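Local structure of NOL1/NOP2/sun family protein (Enterococcus faecium, 3M4X) at residues 13-18 with 236-241; 184-189 with 204-209; 268-273 with 284-289. The protein probably methylates ribosomal RNA, as a member of the RsmF branch of the NOL1/NOP2/Sun family of cytosine-5 RNA methyltransferases. All blocks are in the same frame, centred on the assembly; numbering follows the deposited sequence.

Interaction 1: 13-18 with 236-241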
loop_
_atom_site.group_PDB
_atom_site.type_symbol
_atom_site.label_atom_id
_atom_site.label_comp_id
_atom_site.label_asym_id
_atom_site.label_seq_id
_atom_site.Cartn_x
_atom_site.Cartn_y
_atom_site.Cartn_z
ATOM N N ILE A 13 -5.182 -0.239 -32.244
ATOM C CA ILE A 13 -5.707 0.898 -32.992
ATOM C C ILE A 13 -7.066 0.610 -33.644
ATOM O O ILE A 13 -7.992 1.418 -33.549
ATOM C CB ILE A 13 -4.667 1.375 -34.046
ATOM C CG1 ILE A 13 -3.437 1.937 -33.333
ATOM C CG2 ILE A 13 -5.252 2.421 -34.978
ATOM C CD1 ILE A 13 -2.345 2.418 -34.259
ATOM N N LYS A 14 -7.196 -0.543 -34.293
ATOM C CA LYS A 14 -8.477 -0.940 -34.878
ATOM C C LYS A 14 -9.552 -1.147 -33.802
ATOM O O LYS A 14 -10.690 -0.673 -33.928
ATOM C CB LYS A 14 -8.333 -2.227 -35.704
ATOM C CG LYS A 14 -7.210 -2.232 -36.741
ATOM C CD LYS A 14 -7.340 -3.441 -37.680
ATOM C CE LYS A 14 -5.982 -4.071 -38.024
ATOM N NZ LYS A 14 -4.999 -3.141 -38.672
ATOM N N LYS A 15 -9.194 -1.865 -32.741
ATOM C CA LYS A 15 -10.158 -2.172 -31.688
ATOM C C LYS A 15 -10.779 -0.880 -31.172
ATOM O O LYS A 15 -11.999 -0.742 -31.121
ATOM C CB LYS A 15 -9.476 -2.945 -30.549
ATOM C CG LYS A 15 -10.403 -3.422 -29.418
ATOM C CD LYS A 15 -9.681 -4.429 -28.533
ATOM C CE LYS A 15 -10.605 -5.052 -27.489
ATOM N NZ LYS A 15 -11.051 -4.053 -26.481
ATOM N N TYR A 16 -9.922 0.076 -30.828
ATOM C CA TYR A 16 -10.365 1.316 -30.201
ATOM C C TYR A 16 -10.890 2.386 -31.156
ATOM O O TYR A 16 -11.612 3.284 -30.730
ATOM C CB TYR A 16 -9.282 1.853 -29.246
ATOM C CG TYR A 16 -9.232 1.045 -27.959
ATOM C CD1 TYR A 16 -8.349 -0.016 -27.815
ATOM C CD2 TYR A 16 -10.107 1.312 -26.910
ATOM C CE1 TYR A 16 -8.312 -0.775 -26.647
ATOM C CE2 TYR A 16 -10.082 0.547 -25.727
ATOM C CZ TYR A 16 -9.180 -0.491 -25.607
ATOM O OH TYR A 16 -9.133 -1.254 -24.461
ATOM N N ARG A 17 -10.529 2.294 -32.437
ATOM C CA ARG A 17 -11.220 3.054 -33.469
ATOM C C ARG A 17 -12.705 2.704 -33.454
ATOM O O ARG A 17 -13.569 3.580 -33.392
ATOM C CB ARG A 17 -10.659 2.734 -34.852
ATOM C CG ARG A 17 -9.402 3.471 -35.201
ATOM C CD ARG A 17 -9.367 3.801 -36.683
ATOM N NE ARG A 17 -8.140 4.499 -37.050
ATOM C CZ ARG A 17 -7.095 3.910 -37.620
ATOM N NH1 ARG A 17 -7.133 2.611 -37.896
ATOM N NH2 ARG A 17 -6.014 4.619 -37.922
ATOM N N LEU A 18 -12.997 1.412 -33.510
ATOM C CA LEU A 18 -14.383 0.945 -33.442
ATOM C C LEU A 18 -15.094 1.264 -32.121
ATOM O O LEU A 18 -16.265 1.663 -32.123
ATOM C CB LEU A 18 -14.461 -0.559 -33.719
ATOM C CG LEU A 18 -14.192 -1.009 -35.158
ATOM C CD1 LEU A 18 -14.267 -2.522 -35.249
ATOM C CD2 LEU A 18 -15.175 -0.362 -36.129
ATOM N N THR A 236 -6.191 -0.930 -17.467
ATOM C CA THR A 236 -6.382 -1.195 -18.876
ATOM C C THR A 236 -7.717 -0.615 -19.278
ATOM O O THR A 236 -8.554 -0.325 -18.421
ATOM C CB THR A 236 -6.343 -2.700 -19.194
ATOM O OG1 THR A 236 -6.127 -2.878 -20.600
ATOM C CG2 THR A 236 -7.660 -3.399 -18.776
ATOM N N PHE A 237 -7.910 -0.452 -20.580
ATOM C CA PHE A 237 -9.122 0.168 -21.110
ATOM C C PHE A 237 -10.146 -0.860 -21.587
ATOM O O PHE A 237 -11.320 -0.533 -21.781
ATOM C CB PHE A 237 -8.775 1.118 -22.277
ATOM C CG PHE A 237 -7.815 2.211 -21.906
ATOM C CD1 PHE A 237 -6.510 2.205 -22.387
ATOM C CD2 PHE A 237 -8.210 3.243 -21.069
ATOM C CE1 PHE A 237 -5.618 3.214 -22.044
ATOM C CE2 PHE A 237 -7.323 4.250 -20.710
ATOM C CZ PHE A 237 -6.024 4.239 -21.204
ATOM N N ALA A 238 -9.711 -2.100 -21.779
ATOM C CA ALA A 238 -10.572 -3.104 -22.411
ATOM C C ALA A 238 -11.880 -3.345 -21.669
ATOM O O ALA A 238 -11.881 -3.568 -20.456
ATOM C CB ALA A 238 -9.819 -4.416 -22.611
ATOM N N PRO A 239 -13.005 -3.283 -22.402
ATOM C CA PRO A 239 -14.298 -3.699 -21.851
ATOM C C PRO A 239 -14.201 -5.100 -21.281
ATOM O O PRO A 239 -14.781 -5.362 -20.233
ATOM C CB PRO A 239 -15.219 -3.706 -23.081
ATOM C CG PRO A 239 -14.607 -2.632 -23.985
ATOM C CD PRO A 239 -13.121 -2.751 -23.777
ATOM N N GLU A 240 -13.478 -5.989 -21.961
ATOM C CA GLU A 240 -13.417 -7.387 -21.538
ATOM C C GLU A 240 -12.936 -7.524 -20.091
ATOM O O GLU A 240 -13.318 -8.455 -19.401
ATOM C CB GLU A 240 -12.552 -8.226 -22.484
ATOM C CG GLU A 240 -13.118 -8.372 -23.910
ATOM C CD GLU A 240 -12.833 -7.150 -24.785
ATOM O OE1 GLU A 240 -12.185 -6.193 -24.308
ATOM O OE2 GLU A 240 -13.254 -7.144 -25.957
ATOM N N GLU A 241 -12.124 -6.573 -19.634
ATOM C CA GLU A 241 -11.554 -6.619 -18.286
ATOM C C GLU A 241 -12.218 -5.679 -17.285
ATOM O O GLU A 241 -11.932 -5.733 -16.096
ATOM C CB GLU A 241 -10.057 -6.334 -18.338
ATOM C CG GLU A 241 -9.306 -7.348 -19.156
ATOM C CD GLU A 241 -7.933 -6.882 -19.507
ATOM O OE1 GLU A 241 -7.742 -6.401 -20.649
ATOM O OE2 GLU A 241 -7.046 -6.983 -18.635
#

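Interaction 2: 184-189 with 204-209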
loop_
_atom_site.group_PDB
_atom_site.type_symbol
_atom_site.label_atom_id
_atom_site.label_comp_id
_atom_site.label_asym_id
_atom_site.label_seq_id
_atom_site.Cartn_x
_atom_site.Cartn_y
_atom_site.Cartn_z
ATOM N N PRO A 184 -4.316 -8.157 -12.108
ATOM C CA PRO A 184 -3.416 -8.206 -13.262
ATOM C C PRO A 184 -4.288 -8.043 -14.481
ATOM O O PRO A 184 -5.376 -8.639 -14.538
ATOM C CB PRO A 184 -2.851 -9.636 -13.223
ATOM C CG PRO A 184 -3.111 -10.132 -11.823
ATOM C CD PRO A 184 -4.354 -9.426 -11.363
ATOM N N CYS A 185 -3.846 -7.234 -15.433
ATOM C CA CYS A 185 -4.677 -6.915 -16.590
ATOM C C CYS A 185 -3.800 -6.666 -17.824
ATOM O O CYS A 185 -2.574 -6.746 -17.735
ATOM C CB CYS A 185 -5.550 -5.704 -16.259
ATOM S SG CYS A 185 -4.696 -4.415 -15.311
ATOM N N SER A 186 -4.414 -6.356 -18.967
ATOM C CA SER A 186 -3.659 -6.235 -20.224
ATOM C C SER A 186 -2.685 -5.053 -20.269
ATOM O O SER A 186 -1.750 -5.042 -21.077
ATOM C CB SER A 186 -4.580 -6.253 -21.457
ATOM O OG SER A 186 -5.684 -5.373 -21.319
ATOM N N GLY A 187 -2.899 -4.067 -19.404
ATOM C CA GLY A 187 -1.928 -2.998 -19.222
ATOM C C GLY A 187 -1.883 -1.949 -20.320
ATOM O O GLY A 187 -0.817 -1.433 -20.658
ATOM N N GLU A 188 -3.042 -1.622 -20.878
ATOM C CA GLU A 188 -3.109 -0.613 -21.918
ATOM C C GLU A 188 -2.995 0.776 -21.316
ATOM O O GLU A 188 -2.739 1.749 -22.022
ATOM C CB GLU A 188 -4.395 -0.761 -22.724
ATOM C CG GLU A 188 -4.607 -2.165 -23.237
ATOM C CD GLU A 188 -6.028 -2.394 -23.708
ATOM O OE1 GLU A 188 -6.867 -1.490 -23.508
ATOM O OE2 GLU A 188 -6.305 -3.470 -24.281
ATOM N N GLY A 189 -3.170 0.850 -20.001
ATOM C CA GLY A 189 -2.990 2.088 -19.263
ATOM C C GLY A 189 -1.535 2.295 -18.914
ATOM O O GLY A 189 -1.160 3.336 -18.369
ATOM N N GLU A 204 -5.191 -10.981 -28.056
ATOM C CA GLU A 204 -5.836 -11.976 -27.206
ATOM C C GLU A 204 -5.677 -11.674 -25.721
ATOM O O GLU A 204 -6.227 -12.378 -24.881
ATOM C CB GLU A 204 -5.280 -13.372 -27.500
ATOM C CG GLU A 204 -5.742 -13.964 -28.821
ATOM C CD GLU A 204 -5.145 -15.333 -29.078
ATOM O OE1 GLU A 204 -4.028 -15.600 -28.581
ATOM O OE2 GLU A 204 -5.792 -16.139 -29.775
ATOM N N SER A 205 -4.918 -10.632 -25.401
ATOM C CA SER A 205 -4.631 -10.301 -24.009
ATOM C C SER A 205 -5.879 -9.983 -23.194
ATOM O O SER A 205 -6.015 -10.449 -22.071
ATOM C CB SER A 205 -3.636 -9.143 -23.915
ATOM O OG SER A 205 -2.368 -9.511 -24.432
ATOM N N PRO A 206 -6.794 -9.178 -23.749
ATOM C CA PRO A 206 -7.945 -8.823 -22.919
ATOM C C PRO A 206 -8.720 -10.035 -22.414
ATOM O O PRO A 206 -9.031 -10.095 -21.220
ATOM C CB PRO A 206 -8.796 -7.971 -23.859
ATOM C CG PRO A 206 -7.781 -7.332 -24.770
ATOM C CD PRO A 206 -6.756 -8.402 -25.002
ATOM N N LEU A 207 -9.020 -10.982 -23.299
ATOM C CA LEU A 207 -9.811 -12.154 -22.924
ATOM C C LEU A 207 -9.018 -13.113 -22.038
ATOM O O LEU A 207 -9.566 -13.707 -21.118
ATOM C CB LEU A 207 -10.345 -12.884 -24.159
ATOM C CG LEU A 207 -11.549 -12.293 -24.905
ATOM C CD1 LEU A 207 -12.749 -12.145 -23.972
ATOM C CD2 LEU A 207 -11.201 -10.959 -25.564
ATOM N N TYR A 208 -7.732 -13.268 -22.321
ATOM C CA TYR A 208 -6.860 -14.057 -21.463
ATOM C C TYR A 208 -6.865 -13.489 -20.039
ATOM O O TYR A 208 -6.924 -14.230 -19.049
ATOM C CB TYR A 208 -5.439 -14.069 -22.027
ATOM C CG TYR A 208 -4.421 -14.748 -21.141
ATOM C CD1 TYR A 208 -4.056 -16.071 -21.355
ATOM C CD2 TYR A 208 -3.817 -14.061 -20.088
ATOM C CE1 TYR A 208 -3.121 -16.697 -20.541
ATOM C CE2 TYR A 208 -2.882 -14.679 -19.268
ATOM C CZ TYR A 208 -2.537 -15.998 -19.498
ATOM O OH TYR A 208 -1.607 -16.615 -18.687
ATOM N N CYS A 209 -6.808 -12.165 -19.945
ATOM C CA CYS A 209 -6.785 -11.495 -18.654
ATOM C C CYS A 209 -8.148 -11.567 -17.990
ATOM O O CYS A 209 -8.238 -11.719 -16.775
ATOM C CB CYS A 209 -6.339 -10.042 -18.807
ATOM S SG CYS A 209 -4.568 -9.856 -19.096
#

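Interaction 3: 268-273 with 284-289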
loop_
_atom_site.group_PDB
_atom_site.type_symbol
_atom_site.label_atom_id
_atom_site.label_comp_id
_atom_site.label_asym_id
_atom_site.label_seq_id
_atom_site.Cartn_x
_atom_site.Cartn_y
_atom_site.Cartn_z
ATOM N N SER A 268 -16.947 7.616 -16.838
ATOM C CA SER A 268 -17.700 6.558 -16.199
ATOM C C SER A 268 -17.655 5.294 -17.039
ATOM O O SER A 268 -17.344 5.346 -18.224
ATOM C CB SER A 268 -19.141 7.014 -16.020
ATOM O OG SER A 268 -19.936 6.521 -17.078
ATOM N N GLY A 269 -17.945 4.150 -16.431
ATOM C CA GLY A 269 -18.107 2.928 -17.198
ATOM C C GLY A 269 -19.241 3.105 -18.205
ATOM O O GLY A 269 -20.134 3.929 -18.007
ATOM N N ARG A 270 -19.210 2.340 -19.292
ATOM C CA ARG A 270 -20.211 2.500 -20.351
ATOM C C ARG A 270 -21.178 1.331 -20.374
ATOM O O ARG A 270 -20.772 0.195 -20.569
ATOM C CB ARG A 270 -19.531 2.658 -21.713
ATOM C CG ARG A 270 -18.410 3.698 -21.703
ATOM C CD ARG A 270 -17.993 4.103 -23.118
ATOM N NE ARG A 270 -17.051 5.223 -23.101
ATOM C CZ ARG A 270 -16.750 5.976 -24.157
ATOM N NH1 ARG A 270 -17.321 5.738 -25.338
ATOM N NH2 ARG A 270 -15.876 6.973 -24.031
ATOM N N SER A 271 -22.458 1.606 -20.162
ATOM C CA SER A 271 -23.438 0.532 -20.096
ATOM C C SER A 271 -23.392 -0.348 -21.347
ATOM O O SER A 271 -23.539 -1.568 -21.256
ATOM C CB SER A 271 -24.839 1.094 -19.884
ATOM O OG SER A 271 -25.202 1.932 -20.963
ATOM N N GLU A 272 -23.163 0.259 -22.513
ATOM C CA GLU A 272 -23.142 -0.516 -23.755
ATOM C C GLU A 272 -21.957 -1.483 -23.823
ATOM O O GLU A 272 -21.932 -2.379 -24.656
ATOM C CB GLU A 272 -23.186 0.390 -24.997
ATOM C CG GLU A 272 -21.934 1.254 -25.229
ATOM C CD GLU A 272 -21.995 2.598 -24.515
ATOM O OE1 GLU A 272 -22.809 2.743 -23.573
ATOM O OE2 GLU A 272 -21.231 3.515 -24.899
ATOM N N TRP A 273 -20.980 -1.318 -22.938
ATOM C CA TRP A 273 -19.868 -2.271 -22.887
ATOM C C TRP A 273 -20.089 -3.418 -21.893
ATOM O O TRP A 273 -19.250 -4.311 -21.768
ATOM C CB TRP A 273 -18.548 -1.556 -22.601
ATOM C CG TRP A 273 -18.125 -0.656 -23.712
ATOM C CD1 TRP A 273 -18.632 -0.625 -24.986
ATOM C CD2 TRP A 273 -17.097 0.338 -23.665
ATOM N NE1 TRP A 273 -17.986 0.330 -25.727
ATOM C CE2 TRP A 273 -17.040 0.942 -24.944
ATOM C CE3 TRP A 273 -16.223 0.787 -22.667
ATOM C CZ2 TRP A 273 -16.142 1.968 -25.253
ATOM C CZ3 TRP A 273 -15.327 1.807 -22.979
ATOM C CH2 TRP A 273 -15.296 2.384 -24.262
ATOM N N ARG A 284 -14.144 5.502 -15.089
ATOM C CA ARG A 284 -13.081 5.387 -16.071
ATOM C C ARG A 284 -12.202 6.622 -16.052
ATOM O O ARG A 284 -12.674 7.741 -15.882
ATOM C CB ARG A 284 -13.637 5.149 -17.480
ATOM C CG ARG A 284 -13.856 3.673 -17.801
ATOM C CD ARG A 284 -14.491 3.493 -19.176
ATOM N NE ARG A 284 -14.598 2.089 -19.561
ATOM C CZ ARG A 284 -13.632 1.390 -20.160
ATOM N NH1 ARG A 284 -12.465 1.956 -20.456
ATOM N NH2 ARG A 284 -13.835 0.115 -20.461
ATOM N N ILE A 285 -10.911 6.403 -16.229
ATOM C CA ILE A 285 -9.989 7.507 -16.396
ATOM C C ILE A 285 -9.334 7.368 -17.767
ATOM O O ILE A 285 -8.640 6.388 -18.039
ATOM C CB ILE A 285 -8.954 7.550 -15.245
ATOM C CG1 ILE A 285 -9.668 7.867 -13.930
ATOM C CG2 ILE A 285 -7.883 8.599 -15.522
ATOM C CD1 ILE A 285 -8.792 7.815 -12.729
ATOM N N TRP A 286 -9.610 8.332 -18.639
ATOM C CA TRP A 286 -9.073 8.340 -19.998
ATOM C C TRP A 286 -7.981 9.408 -20.088
ATOM O O TRP A 286 -8.171 10.531 -19.617
ATOM C CB TRP A 286 -10.169 8.671 -21.011
ATOM C CG TRP A 286 -11.293 7.648 -21.185
ATOM C CD1 TRP A 286 -12.564 7.730 -20.682
ATOM C CD2 TRP A 286 -11.252 6.442 -21.969
ATOM N NE1 TRP A 286 -13.305 6.639 -21.080
ATOM C CE2 TRP A 286 -12.526 5.838 -21.874
ATOM C CE3 TRP A 286 -10.265 5.815 -22.735
ATOM C CZ2 TRP A 286 -12.832 4.631 -22.511
ATOM C CZ3 TRP A 286 -10.570 4.616 -23.365
ATOM C CH2 TRP A 286 -11.845 4.037 -23.252
ATOM N N PRO A 287 -6.836 9.066 -20.694
ATOM C CA PRO A 287 -5.676 9.973 -20.747
ATOM C C PRO A 287 -5.952 11.238 -21.572
ATOM O O PRO A 287 -5.365 12.286 -21.331
ATOM C CB PRO A 287 -4.591 9.132 -21.435
ATOM C CG PRO A 287 -5.122 7.726 -21.497
ATOM C CD PRO A 287 -6.606 7.811 -21.427
ATOM N N HIS A 288 -6.835 11.138 -22.553
ATOM C CA HIS A 288 -7.128 12.286 -23.396
ATOM C C HIS A 288 -8.170 13.215 -22.775
ATOM O O HIS A 288 -8.431 14.298 -23.295
ATOM C CB HIS A 288 -7.584 11.821 -24.780
ATOM C CG HIS A 288 -8.866 11.043 -24.769
ATOM N ND1 HIS A 288 -8.954 9.756 -24.278
ATOM C CD2 HIS A 288 -10.105 11.367 -25.204
ATOM C CE1 HIS A 288 -10.196 9.325 -24.407
ATOM N NE2 HIS A 288 -10.914 10.281 -24.967
ATOM N N LYS A 289 -8.733 12.792 -21.648
ATOM C CA LYS A 289 -9.941 13.394 -21.094
ATOM C C LYS A 289 -9.720 13.828 -19.653
ATOM O O LYS A 289 -10.072 14.939 -19.261
ATOM C CB LYS A 289 -11.076 12.362 -21.103
ATOM C CG LYS A 289 -12.291 12.728 -21.930
ATOM C CD LYS A 289 -13.426 11.770 -21.606
ATOM C CE LYS A 289 -14.734 12.120 -22.310
ATOM N NZ LYS A 289 -15.855 11.287 -21.775
HETATM O O HOH W 1 -16.231 6.448 -20.562
#

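Interaction 1: 13-18 with 236-241
K15 and Y16, neighbours on helix 10-20, both reach out to the loop 236-241, one to form a salt bridge and the other to press against the backbone. From CB the K15 chain sets off with CG anti to the backbone N (chi1 -176°) and runs extended through CG and CD, away from its own helix. Contact begins at CE, which lies 3.7 Å from E240 OE1. The last torsion, chi4 -67°, then turns NZ aside, where it forms a salt bridge with E240 OE1 on the syn lone pair; NZ to OE1 is 3.3 Å, a rather long bond. Lysine and glutamate meet tip to tip, as suits two long, flexible, charged chains at a partly exposed margin. K15 and P239 also meet tip to tip, with NZ 3.6 Å from P239 CD, so the ammonium touches the proline ring as well as the carboxylate.

Y16 serves the buried side. Its ring crosses the F237 side chain at about a right angle, with CZ 3.7 Å from F237 CB. A238 N lies at the edge of the Y16 ring, near its plane and 2.9 Å from OH, but the angle is poor and no hydrogen bond forms there; OH has instead a weak bond to E188 OE1, which also accepts from F237 N. Tyrosine thus joins apolar packing to a polar tip. The whole contact docks a helix of the N-terminal, ferredoxin-like RsmF region onto the loop that leaves strand 228-234 of the Rossmann-like methyltransferase core.

Interaction 2: 184-189 with 204-209
C209 presses its sulfur against the peptide that links C185 to S186, and this is the tight part of the contact. SG is 3.5 Å from S186 N and equally 3.5 Å from C185 C, so it rests on backbone rather than on another side chain. With SG anti to its own carbonyl carbon (chi1 -75°), C209 directs the thiol off the helix at the loop. The short cysteine side chain suits a place where the CA atoms of C185 and C209 are 5.4 Å apart.

The loop 184-189 follows strand 176-182 of the Rossmann-like core and carries the sequence PCSGEG, motif IV of the RNA cytosine-5 methyltransferases; C185 lies against C235, from the second conserved cysteine motif of the family. The helix beginning near S205 therefore packs against a loop that probably lines the active site.

Toward the start of that helix the fit relaxes. S186 CB meets S205 CB at 3.9 Å, methylene to methylene, while their hydroxyls turn elsewhere: S186 OG to E241 and T236, S205 OG to T202 N. Further on, E188 crosses P206 at about a right angle, its OE2 no nearer than 4.2 Å to P206 CG. That oxygen is held by W201 NE1. No hydrogen bond joins the two segments, and L207 and Y208, farther round the helix, are exposed, though L207 touches E240.

Interaction 3: 268-273 with 284-289
W273 stands on edge over the flat guanidinium of R284. The ring and guanidinium planes are 80° apart, and W273 CZ3 sits 3.2 Å above the centre of the guanidinium. The arginine thus offers a face, whereas the indole offers its rim, so this is not the cation-pi geometry of a charge lying over a ring face. R284 gets there with its chain extended to NE, passing beside S268, whose O is 3.5 Å from R284 CD; a turn at chi4 (-86°) then places CZ at the rim of the indole. NE forms a salt bridge with E243, and NH2 donates to F237 O, holding the guanidinium at that rim.

W286 meets W273 tip to tip, with W273 CH2 3.8 Å from W286 CZ2, two apolar rims closing on each other. S268 and R284, whose CA atoms are nearest each other across the contact, belong to the antiparallel pair of strands 267-268 and 283-285, part of the mixed sheet of the Rossmann-like core; R270, W273 and W286 lie just beyond it. On helix 10-20, L20 touches R270 and W286, and L19 touches W273.

R270 approaches W286 obliquely, its guanidinium plane 69° from the indole, while its CD lies over one face of W273, offset toward the rim. A water molecule joins the two segments: it donates to S268 O at 2.8 Å and accepts from R270 NE and from W286 NE1, lying in the plane of the W286 ring. R270 NE and R284 NE are 5.3 Å apart, a repulsion probably offset by their acidic partners, E23 for R270 and E243 for R284.

Overall arrangement
The three contacts cluster on one side of the chain's centre. Loop 236-241 touches both of the others: the centre of interaction 1 is about 10 Å from that of interaction 2 and about 11 Å from that of interaction 3. F237 bridges to interaction 3, its O 2.9 Å from R284 NH2 and its ring against W286, while T236 and E241 meet S186 in interaction 2. Interactions 2 and 3 do not touch, their centres about 16 Å apart and nearest atoms about 6 Å. Interaction 2 includes the PCSG loop beside C235, probably next to the active site; interaction 1 connects that region with helix 10-20 and, through F237, with interaction 3.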